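Putative acetoin utilization protein, acetoin dehydrogenase (PDB 5AWE) is of unknown function but joins a pair of CBS domains to an ACT domain, an architecture consistent with sensing a small regulatory ligand. Local coordinates at residues T18-A23 with K50-A55; R34-E39 with V44-D49; G40-G45 with E113-V118; L109-M112 with L117-I120. All blocks are in the same frame, centred on the assembly; numbering follows the deposited sequence.

Contact 1 (T18-A23 with K50-A55); sequences TPVLEA and KDLKDA
Two helices of the first CBS repeat, 20-30 and 49-53, meet here where Val20 and Ala23 face Leu52. The backbones come nearest at Val20 and Leu52, whose CA atoms are 6.2 Å apart, and the two segments bury 156 Å² between them. Leu52 reaches across with both branches. Its CD1 lies 4.0 Å from Val20 CG1, while its CD2 turns to Ala23 and stops 4.2 Å from Ala23 CB. The side chains of Val20 and Leu52 lie alongside each other, pointing in opposite senses, with Val20 CG1 beside Leu52 CD1. In Val20, CG1 stands anti to the backbone N (chi1 170°), which carries this methyl over to the far helix, where it also comes within 3.8 Å of Leu52 O. No hydrogen bond or salt bridge crosses, and all three touching residues are buried, so the union rests on van der Waals contact alone. Pro19 takes the N-cap position of helix 20-30, and its carbonyl O accepts the backbone N of Ala23 at 3.0 Å. Around this point Leu52 also packs on Ile24 and Leu27, further along helix 20-30, while Leu75 covers Val20 and Ala55. Two helices packed together beside a β-hairpin are characteristic of the CBS fold, with its β-α-β-β-α order.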
loop_
_atom_site.group_PDB
_atom_site.type_symbol
_atom_site.label_atom_id
_atom_site.label_comp_id
_atom_site.label_asym_id
_atom_site.label_seq_id
_atom_site.Cartn_x
_atom_site.Cartn_y
_atom_site.Cartn_z
ATOM N N THR A 18 -4.740 -14.710 -15.068
ATOM C CA THR A 18 -4.203 -13.356 -15.154
ATOM C C THR A 18 -4.087 -12.780 -13.738
ATOM O O THR A 18 -5.023 -12.876 -12.944
ATOM C CB THR A 18 -5.133 -12.446 -15.990
ATOM O OG1 THR A 18 -5.303 -13.010 -17.296
ATOM C CG2 THR A 18 -4.547 -11.049 -16.114
ATOM N N PRO A 19 -2.932 -12.183 -13.400
ATOM C CA PRO A 19 -2.774 -11.614 -12.055
ATOM C C PRO A 19 -3.663 -10.386 -11.907
ATOM O O PRO A 19 -3.772 -9.583 -12.836
ATOM C CB PRO A 19 -1.286 -11.247 -11.980
ATOM C CG PRO A 19 -0.635 -12.001 -13.103
ATOM C CD PRO A 19 -1.687 -12.090 -14.179
ATOM N N VAL A 20 -4.292 -10.242 -10.744
ATOM C CA VAL A 20 -5.185 -9.122 -10.492
ATOM C C VAL A 20 -4.554 -7.792 -10.893
ATOM O O VAL A 20 -5.210 -6.956 -11.521
ATOM C CB VAL A 20 -5.607 -9.068 -8.992
ATOM C CG1 VAL A 20 -6.338 -7.762 -8.686
ATOM C CG2 VAL A 20 -6.526 -10.243 -8.670
ATOM N N LEU A 21 -3.284 -7.594 -10.548
ATOM C CA LEU A 21 -2.656 -6.298 -10.792
ATOM C C LEU A 21 -2.341 -6.058 -12.263
ATOM O O LEU A 21 -2.229 -4.915 -12.702
ATOM C CB LEU A 21 -1.387 -6.137 -9.941
ATOM C CG LEU A 21 -0.335 -7.243 -9.900
ATOM C CD1 LEU A 21 0.535 -7.208 -11.154
ATOM C CD2 LEU A 21 0.519 -7.051 -8.651
ATOM N N GLU A 22 -2.212 -7.133 -13.029
ATOM C CA GLU A 22 -2.010 -6.995 -14.460
ATOM C C GLU A 22 -3.332 -6.618 -15.116
ATOM O O GLU A 22 -3.373 -5.783 -16.019
ATOM C CB GLU A 22 -1.484 -8.300 -15.059
ATOM C CG GLU A 22 -0.442 -8.097 -16.157
ATOM C CD GLU A 22 -0.807 -6.974 -17.128
ATOM O OE1 GLU A 22 -1.330 -7.275 -18.228
ATOM O OE2 GLU A 22 -0.566 -5.790 -16.789
ATOM N N ALA A 23 -4.417 -7.229 -14.650
ATOM C CA ALA A 23 -5.739 -6.925 -15.177
ATOM C C ALA A 23 -6.039 -5.444 -14.989
ATOM O O ALA A 23 -6.544 -4.787 -15.896
ATOM C CB ALA A 23 -6.787 -7.769 -14.472
ATOM N N LYS A 50 -13.633 -1.977 -10.108
ATOM C CA LYS A 50 -13.946 -2.011 -8.683
ATOM C C LYS A 50 -13.573 -3.347 -8.041
ATOM O O LYS A 50 -12.796 -3.383 -7.087
ATOM C CB LYS A 50 -15.433 -1.746 -8.454
ATOM C CG LYS A 50 -15.780 -0.307 -8.126
ATOM C CD LYS A 50 -17.063 -0.232 -7.302
ATOM C CE LYS A 50 -16.873 -0.869 -5.928
ATOM N NZ LYS A 50 -18.151 -0.972 -5.165
ATOM N N ASP A 51 -14.136 -4.438 -8.559
ATOM C CA ASP A 51 -13.783 -5.784 -8.103
ATOM C C ASP A 51 -12.267 -5.932 -7.891
ATOM O O ASP A 51 -11.822 -6.425 -6.856
ATOM C CB ASP A 51 -14.240 -6.839 -9.124
ATOM C CG ASP A 51 -15.753 -6.996 -9.187
ATOM O OD1 ASP A 51 -16.225 -7.714 -10.096
ATOM O OD2 ASP A 51 -16.469 -6.412 -8.338
ATOM N N LEU A 52 -11.483 -5.508 -8.879
ATOM C CA LEU A 52 -10.034 -5.635 -8.810
ATOM C C LEU A 52 -9.431 -4.769 -7.700
ATOM O O LEU A 52 -8.592 -5.232 -6.931
ATOM C CB LEU A 52 -9.408 -5.251 -10.153
ATOM C CG LEU A 52 -9.203 -6.301 -11.252
ATOM C CD1 LEU A 52 -9.691 -7.689 -10.806
ATOM C CD2 LEU A 52 -9.931 -5.828 -12.509
ATOM N N LYS A 53 -9.871 -3.515 -7.626
ATOM C CA LYS A 53 -9.390 -2.567 -6.625
ATOM C C LYS A 53 -9.777 -2.958 -5.198
ATOM O O LYS A 53 -8.967 -2.832 -4.280
ATOM C CB LYS A 53 -9.939 -1.168 -6.923
ATOM C CG LYS A 53 -9.105 -0.327 -7.878
ATOM C CD LYS A 53 -8.670 -1.090 -9.113
ATOM C CE LYS A 53 -7.916 -0.172 -10.060
ATOM N NZ LYS A 53 -8.572 1.163 -10.140
ATOM N N ASP A 54 -11.010 -3.422 -5.012
ATOM C CA ASP A 54 -11.509 -3.746 -3.675
ATOM C C ASP A 54 -11.129 -5.156 -3.237
ATOM O O ASP A 54 -11.559 -5.621 -2.179
ATOM C CB ASP A 54 -13.038 -3.598 -3.613
ATOM C CG ASP A 54 -13.497 -2.143 -3.671
ATOM O OD1 ASP A 54 -12.640 -1.237 -3.772
ATOM O OD2 ASP A 54 -14.725 -1.909 -3.621
ATOM N N ALA A 55 -10.328 -5.832 -4.055
ATOM C CA ALA A 55 -9.899 -7.192 -3.754
ATOM C C ALA A 55 -9.308 -7.268 -2.353
ATOM O O ALA A 55 -8.459 -6.457 -1.990
ATOM C CB ALA A 55 -8.865 -7.649 -4.776
#

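Contact 2 (R34-E39 with V44-D49)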
loop_
_atom_site.group_PDB
_atom_site.type_symbol
_atom_site.label_atom_id
_atom_site.label_comp_id
_atom_site.label_asym_id
_atom_site.label_seq_id
_atom_site.Cartn_x
_atom_site.Cartn_y
_atom_site.Cartn_z
ATOM N N ARG A 34 -14.803 -2.905 -17.269
ATOM C CA ARG A 34 -15.090 -4.286 -16.945
ATOM C C ARG A 34 -14.372 -5.211 -17.917
ATOM O O ARG A 34 -14.052 -4.831 -19.039
ATOM C CB ARG A 34 -16.599 -4.533 -16.968
ATOM C CG ARG A 34 -17.258 -4.176 -18.265
ATOM C CD ARG A 34 -18.667 -3.673 -18.030
ATOM N NE ARG A 34 -18.696 -2.319 -17.481
ATOM C CZ ARG A 34 -19.267 -1.999 -16.325
ATOM N NH1 ARG A 34 -19.854 -2.936 -15.586
ATOM N NH2 ARG A 34 -19.270 -0.739 -15.914
ATOM N N LEU A 35 -14.109 -6.428 -17.468
ATOM C CA LEU A 35 -13.237 -7.325 -18.202
ATOM C C LEU A 35 -13.814 -8.735 -18.205
ATOM O O LEU A 35 -13.732 -9.452 -17.206
ATOM C CB LEU A 35 -11.854 -7.329 -17.547
ATOM C CG LEU A 35 -10.601 -7.101 -18.396
ATOM C CD1 LEU A 35 -10.906 -6.215 -19.594
ATOM C CD2 LEU A 35 -9.532 -6.464 -17.517
ATOM N N PRO A 36 -14.430 -9.145 -19.321
ATOM C CA PRO A 36 -14.987 -10.500 -19.346
ATOM C C PRO A 36 -13.815 -11.467 -19.248
ATOM O O PRO A 36 -12.715 -11.130 -19.674
ATOM C CB PRO A 36 -15.703 -10.576 -20.696
ATOM C CG PRO A 36 -15.046 -9.523 -21.537
ATOM C CD PRO A 36 -14.617 -8.435 -20.598
ATOM N N VAL A 37 -14.038 -12.642 -18.667
ATOM C CA VAL A 37 -12.961 -13.604 -18.476
ATOM C C VAL A 37 -13.163 -14.867 -19.315
ATOM O O VAL A 37 -14.107 -15.624 -19.090
ATOM C CB VAL A 37 -12.837 -14.006 -16.992
ATOM C CG1 VAL A 37 -11.633 -14.933 -16.800
ATOM C CG2 VAL A 37 -12.679 -12.759 -16.127
HETATM N N MSE A 38 -12.264 -15.084 -20.273
HETATM C CA MSE A 38 -12.321 -16.248 -21.170
HETATM C C MSE A 38 -11.451 -17.419 -20.705
HETATM O O MSE A 38 -10.332 -17.234 -20.230
HETATM C CB MSE A 38 -11.884 -15.859 -22.592
HETATM C CG MSE A 38 -12.710 -14.750 -23.228
HETATM SE SE MSE A 38 -14.438 -15.178 -23.312
HETATM C CE MSE A 38 -14.437 -16.430 -24.644
ATOM N N GLU A 39 -11.975 -18.627 -20.859
ATOM C CA GLU A 39 -11.196 -19.837 -20.651
ATOM C C GLU A 39 -11.765 -20.959 -21.522
ATOM O O GLU A 39 -12.983 -21.117 -21.631
ATOM C CB GLU A 39 -11.246 -20.249 -19.180
ATOM C CG GLU A 39 -10.338 -21.421 -18.834
ATOM C CD GLU A 39 -10.363 -21.759 -17.355
ATOM O OE1 GLU A 39 -11.475 -21.851 -16.788
ATOM O OE2 GLU A 39 -9.274 -21.930 -16.761
ATOM N N VAL A 44 -16.260 -17.473 -18.658
ATOM C CA VAL A 44 -16.330 -18.156 -17.368
ATOM C C VAL A 44 -16.464 -17.211 -16.183
ATOM O O VAL A 44 -16.552 -17.649 -15.037
ATOM C CB VAL A 44 -15.093 -19.067 -17.131
ATOM C CG1 VAL A 44 -14.932 -20.030 -18.294
ATOM C CG2 VAL A 44 -13.834 -18.225 -16.938
ATOM N N GLY A 45 -16.476 -15.914 -16.456
ATOM C CA GLY A 45 -16.547 -14.951 -15.374
ATOM C C GLY A 45 -16.421 -13.521 -15.841
ATOM O O GLY A 45 -16.155 -13.259 -17.010
ATOM N N LEU A 46 -16.614 -12.588 -14.917
ATOM C CA LEU A 46 -16.565 -11.170 -15.238
ATOM C C LEU A 46 -15.983 -10.376 -14.078
ATOM O O LEU A 46 -16.285 -10.649 -12.911
ATOM C CB LEU A 46 -17.971 -10.659 -15.571
ATOM C CG LEU A 46 -18.109 -9.258 -16.177
ATOM C CD1 LEU A 46 -18.223 -8.232 -15.081
ATOM C CD2 LEU A 46 -16.920 -8.965 -17.075
ATOM N N VAL A 47 -15.141 -9.399 -14.409
ATOM C CA VAL A 47 -14.504 -8.558 -13.406
ATOM C C VAL A 47 -14.612 -7.085 -13.777
ATOM O O VAL A 47 -14.421 -6.713 -14.940
ATOM C CB VAL A 47 -12.999 -8.923 -13.237
ATOM C CG1 VAL A 47 -12.854 -10.295 -12.609
ATOM C CG2 VAL A 47 -12.316 -8.906 -14.579
ATOM N N THR A 48 -14.916 -6.251 -12.787
ATOM C CA THR A 48 -14.847 -4.805 -12.959
ATOM C C THR A 48 -13.579 -4.222 -12.330
ATOM O O THR A 48 -12.878 -4.890 -11.564
ATOM C CB THR A 48 -16.037 -4.103 -12.308
ATOM O OG1 THR A 48 -15.943 -4.242 -10.887
ATOM C CG2 THR A 48 -17.349 -4.705 -12.798
ATOM N N ASP A 49 -13.298 -2.965 -12.657
ATOM C CA ASP A 49 -12.191 -2.238 -12.054
ATOM C C ASP A 49 -12.392 -2.183 -10.541
ATOM O O ASP A 49 -11.435 -2.334 -9.777
ATOM C CB ASP A 49 -12.125 -0.821 -12.631
ATOM C CG ASP A 49 -10.794 -0.131 -12.352
ATOM O OD1 ASP A 49 -9.778 -0.518 -12.963
ATOM O OD2 ASP A 49 -10.764 0.803 -11.526
#
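Backbone hydrogen bonds between Leu35 and Val47, and between Val37 and the pair Val44 and Gly45, join these antiparallel strands, whose short axes run 162° apart. Leu35 N gives to Val47 O at 2.6 Å, and Val47 N returns a bond to Leu35 O at 3.1 Å. Further along, Val37 N reaches Gly45 O at 2.8 Å, but Val37 O is met by Val44 N at 2.9 Å. Two residues of one strand thus stand opposite one of the other, a classic bulge.

The apolar contacts fall into three groups. On the face carrying Leu35, Val37 and Val47, Val47 CG2 lies 3.4 Å from Leu35 CB; with chi1 at -68° this methyl sits between its own backbone N and carbonyl carbon. At the bulge, Val37 and Val44 are nearly perpendicular, Val37 CG1 being 4.0 Å from Val44 CG2. On the other face, Leu46 CD2 lies over the Leu35-Pro36 backbone, 3.2 Å from Leu35 O, and 4.1 Å from Pro36 CB, and Arg34 slants across Thr48, bringing NH1 near Thr48 CG2.

At the polar end, Thr48 OG1 accepts Asp51 N and so N-caps helix 49-53. Leu35 and Asp49 pack on Leu27 of helix 20-30, whereas Arg34 and Pro36 lie against Ile120 and Leu117 of strand 116-122, placing the hairpin between its own helix and the second CBS repeat.

Contact 3 (G40-G45 with E113-V118); sequences GGRLVG and EGERLV
Arg42 NH1 and Glu115 OE1 form a salt bridge of 2.8 Å, and these two residues are the one pair within 4.5 Å across the segments. The carboxylate oxygen comes to the edge of the guanidinium and stays near its plane, and the two flat groups are turned 33° from each other. The side chains run side by side in the same direction. Neither CB points across the gap; bends at Glu115 chi2 (66°) and Arg42 chi3 (-35°) bring the charged ends together.

Water fills in between the backbones. One molecule accepts Leu43 N at 2.7 Å and donates to Glu115 O at 2.7 Å; a second donates to Gly41 O at 3.2 Å and receives only a weak bond from Leu117 N. Glu115 belongs to the type II' turn from Glu113 to Arg116, which is closed by Arg116 N bonding to Glu113 O. Beneath the polar layer, Leu43 and Leu117 partly cover one another across the gap, and Leu43 packs on Met112 of strand 108-113.

Both partners of the salt bridge are exposed, so solvent probably screens their attraction. The chemistry therefore implies a hydrated electrostatic link between the hairpins of the two CBS repeats, with no backbone hydrogen bond passing directly between them.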
loop_
_atom_site.group_PDB
_atom_site.type_symbol
_atom_site.label_atom_id
_atom_site.label_comp_id
_atom_site.label_asym_id
_atom_site.label_seq_id
_atom_site.Cartn_x
_atom_site.Cartn_y
_atom_site.Cartn_z
ATOM N N GLY A 40 -10.884 -21.738 -22.139
ATOM C CA GLY A 40 -11.350 -22.802 -23.006
ATOM C C GLY A 40 -12.216 -22.246 -24.120
ATOM O O GLY A 40 -13.037 -22.956 -24.701
ATOM N N GLY A 41 -12.037 -20.962 -24.412
ATOM C CA GLY A 41 -12.834 -20.322 -25.442
ATOM C C GLY A 41 -14.274 -20.084 -25.019
ATOM O O GLY A 41 -15.129 -19.790 -25.852
ATOM N N ARG A 42 -14.553 -20.214 -23.729
ATOM C CA ARG A 42 -15.874 -19.880 -23.228
ATOM C C ARG A 42 -15.817 -18.804 -22.136
ATOM O O ARG A 42 -14.789 -18.616 -21.487
ATOM C CB ARG A 42 -16.572 -21.141 -22.709
ATOM C CG ARG A 42 -16.206 -21.543 -21.295
ATOM C CD ARG A 42 -17.144 -22.634 -20.815
ATOM N NE ARG A 42 -18.491 -22.435 -21.347
ATOM C CZ ARG A 42 -19.532 -23.218 -21.080
ATOM N NH1 ARG A 42 -20.716 -22.946 -21.617
ATOM N NH2 ARG A 42 -19.391 -24.269 -20.279
ATOM N N LEU A 43 -16.923 -18.089 -21.955
ATOM C CA LEU A 43 -17.013 -17.045 -20.942
ATOM C C LEU A 43 -17.209 -17.674 -19.568
ATOM O O LEU A 43 -18.211 -18.340 -19.330
ATOM C CB LEU A 43 -18.192 -16.125 -21.257
ATOM C CG LEU A 43 -18.347 -14.859 -20.412
ATOM C CD1 LEU A 43 -17.153 -13.941 -20.632
ATOM C CD2 LEU A 43 -19.633 -14.153 -20.800
ATOM N N VAL A 44 -16.260 -17.473 -18.658
ATOM C CA VAL A 44 -16.330 -18.156 -17.368
ATOM C C VAL A 44 -16.464 -17.211 -16.183
ATOM O O VAL A 44 -16.552 -17.649 -15.037
ATOM C CB VAL A 44 -15.093 -19.067 -17.131
ATOM C CG1 VAL A 44 -14.932 -20.030 -18.294
ATOM C CG2 VAL A 44 -13.834 -18.225 -16.938
ATOM N N GLY A 45 -16.476 -15.914 -16.456
ATOM C CA GLY A 45 -16.547 -14.951 -15.374
ATOM C C GLY A 45 -16.421 -13.521 -15.841
ATOM O O GLY A 45 -16.155 -13.259 -17.010
ATOM N N GLU A 113 -23.103 -14.091 -29.034
ATOM C CA GLU A 113 -23.898 -14.852 -29.988
ATOM C C GLU A 113 -23.919 -16.306 -29.525
ATOM O O GLU A 113 -22.991 -17.080 -29.781
ATOM C CB GLU A 113 -23.301 -14.733 -31.388
ATOM C CG GLU A 113 -23.416 -13.332 -31.962
ATOM C CD GLU A 113 -22.749 -13.196 -33.306
ATOM O OE1 GLU A 113 -22.378 -14.237 -33.886
ATOM O OE2 GLU A 113 -22.594 -12.052 -33.782
ATOM N N GLY A 114 -24.981 -16.667 -28.816
ATOM C CA GLY A 114 -24.994 -17.944 -28.136
ATOM C C GLY A 114 -23.813 -18.061 -27.193
ATOM O O GLY A 114 -23.741 -17.375 -26.172
ATOM N N GLU A 115 -22.878 -18.935 -27.542
ATOM C CA GLU A 115 -21.743 -19.216 -26.680
ATOM C C GLU A 115 -20.561 -18.301 -26.995
ATOM O O GLU A 115 -19.657 -18.147 -26.174
ATOM C CB GLU A 115 -21.338 -20.684 -26.835
ATOM C CG GLU A 115 -21.152 -21.438 -25.518
ATOM C CD GLU A 115 -22.440 -21.596 -24.717
ATOM O OE1 GLU A 115 -22.440 -22.399 -23.754
ATOM O OE2 GLU A 115 -23.446 -20.924 -25.042
ATOM N N ARG A 116 -20.568 -17.689 -28.176
ATOM C CA ARG A 116 -19.472 -16.808 -28.579
ATOM C C ARG A 116 -19.597 -15.369 -28.057
ATOM O O ARG A 116 -20.704 -14.877 -27.831
ATOM C CB ARG A 116 -19.364 -16.781 -30.101
ATOM C CG ARG A 116 -18.114 -16.094 -30.600
ATOM C CD ARG A 116 -18.295 -15.636 -32.030
ATOM N NE ARG A 116 -17.277 -16.186 -32.924
ATOM C CZ ARG A 116 -16.023 -15.753 -32.986
ATOM N NH1 ARG A 116 -15.629 -14.766 -32.194
ATOM N NH2 ARG A 116 -15.174 -16.289 -33.855
ATOM N N LEU A 117 -18.458 -14.700 -27.879
ATOM C CA LEU A 117 -18.427 -13.316 -27.402
ATOM C C LEU A 117 -18.130 -12.369 -28.560
ATOM O O LEU A 117 -17.111 -12.517 -29.240
ATOM C CB LEU A 117 -17.354 -13.156 -26.313
ATOM C CG LEU A 117 -17.057 -11.756 -25.752
ATOM C CD1 LEU A 117 -18.266 -11.234 -24.991
ATOM C CD2 LEU A 117 -15.850 -11.808 -24.826
ATOM N N VAL A 118 -19.014 -11.394 -28.777
ATOM C CA VAL A 118 -18.886 -10.489 -29.916
ATOM C C VAL A 118 -18.670 -9.026 -29.538
ATOM O O VAL A 118 -18.221 -8.224 -30.359
ATOM C CB VAL A 118 -20.121 -10.568 -30.830
ATOM C CG1 VAL A 118 -20.250 -11.972 -31.408
ATOM C CG2 VAL A 118 -21.370 -10.194 -30.047
HETATM O O HOH W 1 -16.390 -17.057 -26.894
HETATM O O HOH W 2 -18.950 -18.706 -23.598
#

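Contact 4 (L109-M112 with L117-I120)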
loop_
_atom_site.group_PDB
_atom_site.type_symbol
_atom_site.label_atom_id
_atom_site.label_comp_id
_atom_site.label_asym_id
_atom_site.label_seq_id
_atom_site.Cartn_x
_atom_site.Cartn_y
_atom_site.Cartn_z
ATOM N N LEU A 109 -22.304 -5.106 -19.796
ATOM C CA LEU A 109 -22.922 -6.369 -20.169
ATOM C C LEU A 109 -22.198 -7.020 -21.342
ATOM O O LEU A 109 -22.109 -6.445 -22.431
ATOM C CB LEU A 109 -24.377 -6.109 -20.566
ATOM C CG LEU A 109 -25.545 -6.837 -19.900
ATOM C CD1 LEU A 109 -25.354 -6.908 -18.391
ATOM C CD2 LEU A 109 -26.833 -6.082 -20.250
ATOM N N PRO A 110 -21.647 -8.218 -21.133
ATOM C CA PRO A 110 -20.960 -8.868 -22.251
ATOM C C PRO A 110 -22.010 -9.194 -23.318
ATOM O O PRO A 110 -23.126 -9.597 -22.986
ATOM C CB PRO A 110 -20.362 -10.130 -21.623
ATOM C CG PRO A 110 -20.262 -9.809 -20.161
ATOM C CD PRO A 110 -21.447 -8.934 -19.865
ATOM N N VAL A 111 -21.669 -9.008 -24.587
ATOM C CA VAL A 111 -22.619 -9.312 -25.643
ATOM C C VAL A 111 -22.214 -10.595 -26.337
ATOM O O VAL A 111 -21.048 -10.795 -26.677
ATOM C CB VAL A 111 -22.715 -8.170 -26.685
ATOM C CG1 VAL A 111 -23.748 -8.526 -27.751
ATOM C CG2 VAL A 111 -23.092 -6.861 -25.992
HETATM N N MSE A 112 -23.193 -11.465 -26.536
HETATM C CA MSE A 112 -22.933 -12.821 -26.993
HETATM C C MSE A 112 -23.633 -13.116 -28.308
HETATM O O MSE A 112 -24.623 -12.477 -28.660
HETATM C CB MSE A 112 -23.412 -13.827 -25.940
HETATM C CG MSE A 112 -22.801 -13.622 -24.564
HETATM SE SE MSE A 112 -21.019 -13.856 -24.599
HETATM C CE MSE A 112 -20.932 -15.549 -25.064
ATOM N N LEU A 117 -18.458 -14.700 -27.879
ATOM C CA LEU A 117 -18.427 -13.316 -27.402
ATOM C C LEU A 117 -18.130 -12.369 -28.560
ATOM O O LEU A 117 -17.111 -12.517 -29.240
ATOM C CB LEU A 117 -17.354 -13.156 -26.313
ATOM C CG LEU A 117 -17.057 -11.756 -25.752
ATOM C CD1 LEU A 117 -18.266 -11.234 -24.991
ATOM C CD2 LEU A 117 -15.850 -11.808 -24.826
ATOM N N VAL A 118 -19.014 -11.394 -28.777
ATOM C CA VAL A 118 -18.886 -10.489 -29.916
ATOM C C VAL A 118 -18.670 -9.026 -29.538
ATOM O O VAL A 118 -18.221 -8.224 -30.359
ATOM C CB VAL A 118 -20.121 -10.568 -30.830
ATOM C CG1 VAL A 118 -20.250 -11.972 -31.408
ATOM C CG2 VAL A 118 -21.370 -10.194 -30.047
ATOM N N GLY A 119 -18.986 -8.671 -28.299
ATOM C CA GLY A 119 -18.739 -7.312 -27.857
ATOM C C GLY A 119 -19.209 -7.009 -26.447
ATOM O O GLY A 119 -19.487 -7.907 -25.647
ATOM N N ILE A 120 -19.301 -5.722 -26.139
ATOM C CA ILE A 120 -19.719 -5.310 -24.817
ATOM C C ILE A 120 -20.579 -4.046 -24.907
ATOM O O ILE A 120 -20.261 -3.123 -25.656
ATOM C CB ILE A 120 -18.473 -5.080 -23.935
ATOM C CG1 ILE A 120 -18.869 -5.057 -22.463
ATOM C CG2 ILE A 120 -17.771 -3.795 -24.338
ATOM C CD1 ILE A 120 -17.827 -5.685 -21.585
#
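Leu117 and Met112 form the apolar centre, on the face of the hairpin they share with Pro110 and Ile120. Leu117 CD1 lies 3.8 Å from the selenium of Met112, a selenomethionine, and 4.1 Å from Pro110 CB, so a single methyl branch touches both side chains. A chi1 of 175° swings the Leu117 branch over the partner strand, where CD1 comes 3.3 Å from Val111 O as well as against Met112 SE. Met112 bends at chi2 and chi3 and curls SE and CE back over the backbone of Leu117; the two side chains cross at a slant. Beyond them, Ile120 brings CG1 within 3.5 Å of Leu109 O.

Val111 points to the other face. Val118 meets it at the bulge with the two side chains almost square to each other, Val111 CG1 being 3.7 Å from Val118 CG2.

The polar edge is the backbone ladder. Val111 N gives to Gly119 O at 2.7 Å, approaching from above the carbonyl plane, 40° out of it. Val111 O receives Val118 N at 3.0 Å, tilted 24° from the plane, together with a weak bond from Gly119 N at 3.4 Å. One carbonyl thus serves two successive amides, and the extra residue, Val118 beside Gly119 opposite Val111, makes a classic beta bulge.

The bonds are consistent with a fixed register, bulge included; outside the pair, Leu117 and Ile120 pack on strand 34-39 of the first CBS repeat and Leu109 on helix 94-103, an apolar attachment on both counts.

In the fold
From the N terminus, helix 20-30 opens the loop that contact 1 closes at helix 49-53, and contact 2, the hairpin of 34-39 and 44-49, is nested inside it; the two touch where Leu52 meets Val47. Contact 3 begins at the turn of that hairpin, shares Val44 and Gly45 with contact 2, and closes a far longer loop onto 113-118. It crosses contact 1, since their segments alternate along the chain. Contact 4 follows contacts 1 and 2 in series, closes the short hairpin turn 113-116, and shares Leu117 and Val118 with contact 3. Contacts 1 and 2 tie together helices and hairpin within the first CBS range, contact 4 pairs strands of the second, and contact 3 spans the two.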